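Local coordinates for nisin leader peptide-processing serine protease NisP (Lactococcus lactis subsp. lactis, PDB 4MZD), which probably acts as a subtilisin-like serine endopeptidase that removes the leader peptide from the precursor of the antibiotic nisin, at residues K358-Y370 with R393-N405. Numbering follows the deposited sequence.
Sequences KVSGALALVVDKY and RVLNIVDLLNGKN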
ATOM      1  N   LYS A 358      -1.328   5.909  -3.931  1.00  6.60           N
ATOM      2  CA  LYS A 358      -1.331   7.313  -4.323  1.00  7.02           C
ATOM      3  C   LYS A 358       0.073   7.885  -4.147  1.00  6.83           C
ATOM      4  O   LYS A 358       0.586   8.601  -5.004  1.00  7.65           O
ATOM      5  CB  LYS A 358      -2.341   8.118  -3.505  1.00  7.42           C
ATOM      6  CG  LYS A 358      -3.794   7.727  -3.728  1.00  7.79           C
ATOM      7  CD  LYS A 358      -4.704   8.673  -2.940  1.00  8.57           C
ATOM      8  CE  LYS A 358      -6.182   8.553  -3.282  1.00  8.47           C
ATOM      9  NZ  LYS A 358      -6.844   7.358  -2.696  1.00  8.67           N
ATOM     10  N   VAL A 359       0.709   7.552  -3.025  1.00  6.62           N
ATOM     11  CA  VAL A 359       2.074   7.980  -2.781  1.00  7.08           C
ATOM     12  C   VAL A 359       3.045   7.308  -3.760  1.00  6.79           C
ATOM     13  O   VAL A 359       3.925   7.969  -4.318  1.00  7.54           O
ATOM     14  CB  VAL A 359       2.466   7.723  -1.313  1.00  7.55           C
ATOM     15  CG1 VAL A 359       3.922   8.096  -1.072  1.00  8.52           C
ATOM     16  CG2 VAL A 359       1.546   8.521  -0.389  1.00  8.61           C
ATOM     17  N   SER A 360       2.893   6.005  -3.986  1.00  6.96           N
ATOM     18  CA  SER A 360       3.789   5.311  -4.918  1.00  7.06           C
ATOM     19  C   SER A 360       3.754   5.914  -6.317  1.00  7.12           C
ATOM     20  O   SER A 360       4.793   6.147  -6.932  1.00  7.49           O
ATOM     21  CB  SER A 360       3.432   3.832  -5.017  1.00  7.41           C
ATOM     22  OG  SER A 360       3.694   3.195  -3.790  1.00  7.98           O
ATOM     23  N   GLY A 361       2.553   6.148  -6.835  1.00  7.13           N
ATOM     24  CA  GLY A 361       2.436   6.720  -8.162  1.00  7.35           C
ATOM     25  C   GLY A 361       3.017   8.122  -8.232  1.00  7.49           C
ATOM     26  O   GLY A 361       3.663   8.485  -9.214  1.00  8.25           O
ATOM     27  N   ALA A 362       2.765   8.927  -7.204  1.00  7.50           N
ATOM     28  CA  ALA A 362       3.297  10.283  -7.153  1.00  8.34           C
ATOM     29  C   ALA A 362       4.824  10.267  -7.139  1.00  8.06           C
ATOM     30  O   ALA A 362       5.473  11.055  -7.835  1.00  8.94           O
ATOM     31  CB  ALA A 362       2.758  11.004  -5.938  1.00  9.67           C
ATOM     32  N   LEU A 363       5.402   9.377  -6.338  1.00  8.39           N
ATOM     33  CA  LEU A 363       6.853   9.248  -6.291  1.00  9.13           C
ATOM     34  C   LEU A 363       7.417   8.835  -7.635  1.00  8.59           C
ATOM     35  O   LEU A 363       8.470   9.322  -8.040  1.00  9.96           O
ATOM     36  CB  LEU A 363       7.266   8.236  -5.233  1.00 10.08           C
ATOM     37  CG  LEU A 363       7.219   8.712  -3.791  1.00 12.13           C
ATOM     38  CD1 LEU A 363       7.381   7.505  -2.893  1.00 13.54           C
ATOM     39  CD2 LEU A 363       8.310   9.749  -3.529  1.00 13.86           C
ATOM     40  N   ALA A 364       6.722   7.936  -8.323  1.00  8.70           N
ATOM     41  CA  ALA A 364       7.175   7.501  -9.635  1.00  8.86           C
ATOM     42  C   ALA A 364       7.178   8.675 -10.623  1.00  8.33           C
ATOM     43  O   ALA A 364       8.102   8.805 -11.426  1.00  9.54           O
ATOM     44  CB  ALA A 364       6.323   6.350 -10.137  1.00  9.90           C
ATOM     45  N   LEU A 365       6.168   9.541 -10.560  1.00  8.85           N
ATOM     46  CA  LEU A 365       6.155  10.742 -11.405  1.00  9.55           C
ATOM     47  C   LEU A 365       7.405  11.592 -11.170  1.00 10.22           C
ATOM     48  O   LEU A 365       8.023  12.063 -12.119  1.00 11.12           O
ATOM     49  CB  LEU A 365       4.898  11.581 -11.151  1.00  9.75           C
ATOM     50  CG  LEU A 365       3.552  10.997 -11.594  1.00 10.42           C
ATOM     51  CD1 LEU A 365       2.404  11.830 -11.056  1.00 10.95           C
ATOM     52  CD2 LEU A 365       3.459  10.871 -13.110  1.00 11.87           C
ATOM     53  N   VAL A 366       7.766  11.774  -9.897  1.00 10.89           N
ATOM     54  CA  VAL A 366       8.942  12.545  -9.491  1.00 12.63           C
ATOM     55  C   VAL A 366      10.240  11.923  -9.983  1.00 11.28           C
ATOM     56  O   VAL A 366      11.138  12.613 -10.477  1.00 12.24           O
ATOM     57  CB  VAL A 366       9.024  12.640  -7.936  1.00 16.29           C
ATOM     58  CG1 VAL A 366      10.374  13.200  -7.491  1.00 17.14           C
ATOM     59  CG2 VAL A 366       7.881  13.461  -7.391  1.00 17.46           C
ATOM     60  N   VAL A 367      10.350  10.612  -9.818  1.00 10.58           N
ATOM     61  CA  VAL A 367      11.538   9.905 -10.270  1.00 10.92           C
ATOM     62  C   VAL A 367      11.742  10.147 -11.760  1.00 11.01           C
ATOM     63  O   VAL A 367      12.846  10.442 -12.210  1.00 12.21           O
ATOM     64  CB  VAL A 367      11.433   8.394  -9.977  1.00 11.13           C
ATOM     65  CG1 VAL A 367      12.504   7.623 -10.729  1.00 11.75           C
ATOM     66  CG2 VAL A 367      11.546   8.135  -8.480  1.00 11.53           C
ATOM     67  N   ASP A 368      10.656  10.039 -12.514  1.00 10.79           N
ATOM     68  CA  ASP A 368      10.696  10.213 -13.959  1.00 11.61           C
ATOM     69  C   ASP A 368      10.964  11.672 -14.353  1.00 11.99           C
ATOM     70  O   ASP A 368      11.818  11.942 -15.200  1.00 13.51           O
ATOM     71  CB  ASP A 368       9.379   9.713 -14.560  1.00 11.89           C
ATOM     72  CG  ASP A 368       9.452   9.510 -16.059  1.00 12.51           C
ATOM     73  OD1 ASP A 368      10.227   8.639 -16.505  1.00 13.18           O
ATOM     74  OD2 ASP A 368       8.703  10.196 -16.789  1.00 13.43           O
ATOM     75  N   LYS A 369      10.254  12.611 -13.731  1.00 11.94           N
ATOM     76  CA  LYS A 369      10.387  14.021 -14.091  1.00 13.15           C
ATOM     77  C   LYS A 369      11.773  14.582 -13.794  1.00 13.86           C
ATOM     78  O   LYS A 369      12.348  15.300 -14.609  1.00 15.27           O
ATOM     79  CB  LYS A 369       9.334  14.868 -13.372  1.00 13.26           C
ATOM     80  CG  LYS A 369       9.491  16.368 -13.624  1.00 14.68           C
ATOM     81  CD  LYS A 369       8.456  17.187 -12.862  1.00 16.29           C
ATOM     82  CE  LYS A 369       8.721  18.686 -12.977  1.00 18.53           C
ATOM     83  NZ  LYS A 369       8.379  19.223 -14.322  1.00 20.31           N
ATOM     84  N   TYR A 370      12.306  14.255 -12.623  1.00 13.81           N
ATOM     85  CA  TYR A 370      13.549  14.855 -12.154  1.00 14.88           C
ATOM     86  C   TYR A 370      14.767  13.952 -12.354  1.00 15.52           C
ATOM     87  O   TYR A 370      15.893  14.354 -12.060  1.00 16.22           O
ATOM     88  CB  TYR A 370      13.419  15.263 -10.681  1.00 15.80           C
ATOM     89  CG  TYR A 370      12.540  16.480 -10.450  1.00 16.79           C
ATOM     90  CD1 TYR A 370      13.012  17.757 -10.729  1.00 18.70           C
ATOM     91  CD2 TYR A 370      11.253  16.355  -9.937  1.00 16.63           C
ATOM     92  CE1 TYR A 370      12.228  18.875 -10.520  1.00 19.35           C
ATOM     93  CE2 TYR A 370      10.454  17.476  -9.721  1.00 17.53           C
ATOM     94  CZ  TYR A 370      10.954  18.736 -10.016  1.00 18.72           C
ATOM     95  OH  TYR A 370      10.194  19.867  -9.813  1.00 19.62           O
ATOM     96  N   ARG A 393       1.803  15.321   7.754  1.00 19.42           N
ATOM     97  CA  ARG A 393       2.197  15.489   6.370  1.00 18.05           C
ATOM     98  C   ARG A 393       1.232  14.729   5.479  1.00 14.10           C
ATOM     99  O   ARG A 393       0.960  13.549   5.695  1.00 13.77           O
ATOM    100  CB  ARG A 393       3.621  14.986   6.133  1.00 21.08           C
ATOM    101  CG  ARG A 393       4.709  15.927   6.603  1.00 24.22           C
ATOM    102  CD  ARG A 393       6.052  15.384   6.177  1.00 26.63           C
ATOM    103  NE  ARG A 393       6.247  14.027   6.672  1.00 28.38           N
ATOM    104  CZ  ARG A 393       7.194  13.680   7.537  1.00 29.41           C
ATOM    105  NH1 ARG A 393       8.044  14.592   7.992  1.00 30.21           N
ATOM    106  NH2 ARG A 393       7.297  12.421   7.937  1.00 29.70           N
ATOM    107  N   VAL A 394       0.709  15.417   4.478  1.00 12.50           N
ATOM    108  CA  VAL A 394      -0.188  14.781   3.529  0.65 11.67           C
ATOM    109  C   VAL A 394       0.343  14.927   2.111  1.00 11.55           C
ATOM    110  O   VAL A 394       1.055  15.875   1.790  1.00 12.99           O
ATOM    111  CB  VAL A 394      -1.619  15.343   3.613  0.65 12.38           C
ATOM    112  CG1 VAL A 394      -2.216  15.090   4.995  0.65 12.95           C
ATOM    113  CG2 VAL A 394      -1.633  16.825   3.270  0.65 12.85           C
ATOM    114  N   LEU A 395       0.011  13.956   1.271  1.00 10.73           N
ATOM    115  CA  LEU A 395       0.405  13.968  -0.130  1.00  9.78           C
ATOM    116  C   LEU A 395      -0.289  15.099  -0.879  1.00  9.72           C
ATOM    117  O   LEU A 395      -1.511  15.254  -0.801  1.00 10.27           O
ATOM    118  CB  LEU A 395       0.030  12.640  -0.786  1.00  9.71           C
ATOM    119  CG  LEU A 395       0.373  12.536  -2.273  1.00  9.65           C
ATOM    120  CD1 LEU A 395       1.884  12.510  -2.486  1.00 10.97           C
ATOM    121  CD2 LEU A 395      -0.272  11.298  -2.869  1.00  9.84           C
ATOM    122  N   ASN A 396       0.501  15.879  -1.607  1.00  9.87           N
ATOM    123  CA  ASN A 396      -0.026  16.888  -2.510  1.00 10.67           C
ATOM    124  C   ASN A 396       0.828  16.830  -3.759  1.00  9.65           C
ATOM    125  O   ASN A 396       1.996  17.222  -3.747  1.00 10.40           O
ATOM    126  CB  ASN A 396       0.011  18.278  -1.883  1.00 12.79           C
ATOM    127  CG  ASN A 396      -0.636  19.321  -2.767  1.00 15.60           C
ATOM    128  OD1 ASN A 396      -0.139  19.624  -3.849  1.00 15.69           O
ATOM    129  ND2 ASN A 396      -1.756  19.870  -2.316  1.00 18.62           N
ATOM    130  N   ILE A 397       0.250  16.307  -4.834  1.00  9.33           N
ATOM    131  CA  ILE A 397       1.040  15.993  -6.014  1.00  9.67           C
ATOM    132  C   ILE A 397       1.501  17.247  -6.748  1.00 10.01           C
ATOM    133  O   ILE A 397       2.596  17.270  -7.303  1.00 10.62           O
ATOM    134  CB  ILE A 397       0.298  15.015  -6.946  1.00 10.09           C
ATOM    135  CG1 ILE A 397      -0.060  13.749  -6.163  1.00 10.80           C
ATOM    136  CG2 ILE A 397       1.151  14.686  -8.160  1.00 10.81           C
ATOM    137  CD1 ILE A 397      -0.797  12.705  -6.961  1.00 12.44           C
ATOM    138  N   VAL A 398       0.680  18.293  -6.740  1.00 10.11           N
ATOM    139  CA  VAL A 398       1.115  19.554  -7.320  1.00 10.82           C
ATOM    140  C   VAL A 398       2.370  20.078  -6.610  1.00 11.00           C
ATOM    141  O   VAL A 398       3.343  20.476  -7.261  1.00 11.85           O
ATOM    142  CB  VAL A 398      -0.017  20.601  -7.329  1.00 12.22           C
ATOM    143  CG1 VAL A 398       0.526  21.960  -7.745  1.00 12.79           C
ATOM    144  CG2 VAL A 398      -1.132  20.149  -8.268  1.00 13.16           C
ATOM    145  N   ASP A 399       2.359  20.064  -5.279  1.00 11.58           N
ATOM    146  CA  ASP A 399       3.525  20.515  -4.520  1.00 12.51           C
ATOM    147  C   ASP A 399       4.741  19.650  -4.831  1.00 12.22           C
ATOM    148  O   ASP A 399       5.859  20.152  -4.969  1.00 12.99           O
ATOM    149  CB  ASP A 399       3.266  20.476  -3.014  1.00 14.22           C
ATOM    150  CG  ASP A 399       2.330  21.568  -2.545  1.00 16.43           C
ATOM    151  OD1 ASP A 399       2.047  22.511  -3.315  1.00 17.62           O
ATOM    152  OD2 ASP A 399       1.892  21.489  -1.382  1.00 17.67           O
ATOM    153  N   LEU A 400       4.516  18.347  -4.940  1.00 11.92           N
ATOM    154  CA  LEU A 400       5.603  17.420  -5.181  1.00 12.77           C
ATOM    155  C   LEU A 400       6.224  17.652  -6.558  1.00 13.35           C
ATOM    156  O   LEU A 400       7.446  17.729  -6.689  1.00 14.62           O
ATOM    157  CB  LEU A 400       5.085  15.994  -5.053  1.00 13.50           C
ATOM    158  CG  LEU A 400       6.143  14.902  -5.019  1.00 14.15           C
ATOM    159  CD1 LEU A 400       7.109  15.138  -3.871  1.00 14.74           C
ATOM    160  CD2 LEU A 400       5.464  13.554  -4.882  1.00 14.64           C
ATOM    161  N   LEU A 401       5.382  17.771  -7.583  1.00 13.13           N
ATOM    162  CA  LEU A 401       5.857  18.020  -8.943  1.00 13.38           C
ATOM    163  C   LEU A 401       6.585  19.355  -9.044  1.00 13.64           C
ATOM    164  O   LEU A 401       7.615  19.462  -9.709  1.00 15.25           O
ATOM    165  CB  LEU A 401       4.697  17.977  -9.941  1.00 13.68           C
ATOM    166  CG  LEU A 401       4.116  16.593 -10.249  1.00 14.19           C
ATOM    167  CD1 LEU A 401       2.802  16.724 -11.011  1.00 14.73           C
ATOM    168  CD2 LEU A 401       5.110  15.739 -11.018  1.00 15.16           C
ATOM    169  N   ASN A 402       6.049  20.379  -8.391  1.00 13.26           N
ATOM    170  CA  ASN A 402       6.682  21.693  -8.418  1.00 14.34           C
ATOM    171  C   ASN A 402       8.026  21.728  -7.687  1.00 15.02           C
ATOM    172  O   ASN A 402       8.917  22.485  -8.063  1.00 16.81           O
ATOM    173  CB  ASN A 402       5.728  22.766  -7.887  1.00 15.59           C
ATOM    174  CG  ASN A 402       4.609  23.078  -8.864  1.00 17.29           C
ATOM    175  OD1 ASN A 402       4.760  22.895 -10.073  1.00 18.85           O
ATOM    176  ND2 ASN A 402       3.487  23.562  -8.349  1.00 18.10           N
ATOM    177  N   GLY A 403       8.164  20.912  -6.646  1.00 14.99           N
ATOM    178  CA  GLY A 403       9.436  20.733  -5.965  1.00 16.00           C
ATOM    179  C   GLY A 403      10.121  22.010  -5.506  1.00 17.26           C
ATOM    180  O   GLY A 403      11.318  22.199  -5.732  1.00 18.11           O
ATOM    181  N   LYS A 404       9.369  22.881  -4.840  1.00 17.70           N
ATOM    182  CA  LYS A 404       9.920  24.142  -4.348  1.00 19.62           C
ATOM    183  C   LYS A 404      11.142  23.940  -3.454  1.00 19.54           C
ATOM    184  O   LYS A 404      12.111  24.700  -3.527  1.00 20.35           O
ATOM    185  CB  LYS A 404       8.852  24.935  -3.591  1.00 22.43           C
ATOM    186  CG  LYS A 404       9.405  26.093  -2.776  1.00 25.59           C
ATOM    187  CD  LYS A 404       8.307  26.804  -1.999  1.00 28.09           C
ATOM    188  CE  LYS A 404       8.878  27.890  -1.108  1.00 29.83           C
ATOM    189  NZ  LYS A 404       9.718  28.838  -1.887  1.00 31.00           N
ATOM    190  N   ASN A 405      11.084  22.934  -2.592  1.00 18.99           N
ATOM    191  CA  ASN A 405      12.218  22.615  -1.730  1.00 20.01           C
ATOM    192  C   ASN A 405      13.082  21.523  -2.346  1.00 21.86           C
ATOM    193  O   ASN A 405      12.654  20.376  -2.455  1.00 21.20           O
ATOM    194  CB  ASN A 405      11.740  22.191  -0.339  1.00 19.42           C
ATOM    195  CG  ASN A 405      11.066  23.320   0.416  1.00 19.94           C
ATOM    196  OD1 ASN A 405      11.479  24.480   0.332  1.00 20.32           O
ATOM    197  ND2 ASN A 405      10.012  22.986   1.155  1.00 20.53           N
TER
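Tyr370 OH donates a hydrogen bond of 2.6 Å to Leu401 O. The hydroxyl is tilted 28° from the carbonyl plane. The bond joins the C-terminal turns of two helices in the subtilisin-like protease domain. Helix 356-370 starts shortly after Ser353, the predicted nucleophile of the charge relay system. The short helix 397-402 packs alongside it, and the axes of 358-370 and 397-402 run nearly parallel, 21° apart. CG of Tyr370 lies anti to its own carbonyl carbon (chi1 -73°), and this places the ring with its edge at Leu401 O. The aliphatic chain of Lys369 runs by the same carbonyl, with CE 3.5 Å from Leu401 O. CG of that lysine also lies over one face of the Tyr370 ring, offset toward the rim.

Behind this polar end the contact is buried and apolar. Val366 and Leu400 cross at about a right angle, and packing is tight: Val366 CG2 is 3.3 Å from Leu400 CG. Phe381 of helix 375-384 touches both side chains. Ala362 CB points toward 393-405 and meets three side chains, through Leu400 CD2, Leu395 CD1 and Ile397 CG1. Here the CA atoms of Ala362 and Ile397 are 6.2 Å apart. The end of Leu401 reaches helix 358-370, with CD2 in contact with Leu365 CB and Lys369 CD. Asn396 caps the short helix: its OD1 accepts from Asp399 N at 2.9 Å. On the Ser353 side, the amine of Lys358 leads away to a salt bridge with Asp74 and hydrogen bonds with Gln154 OE1, Pro311 O and Phe354 O. Its backbone stays in the contact, where Leu395 CD2 rests 3.5 Å from Lys358 O.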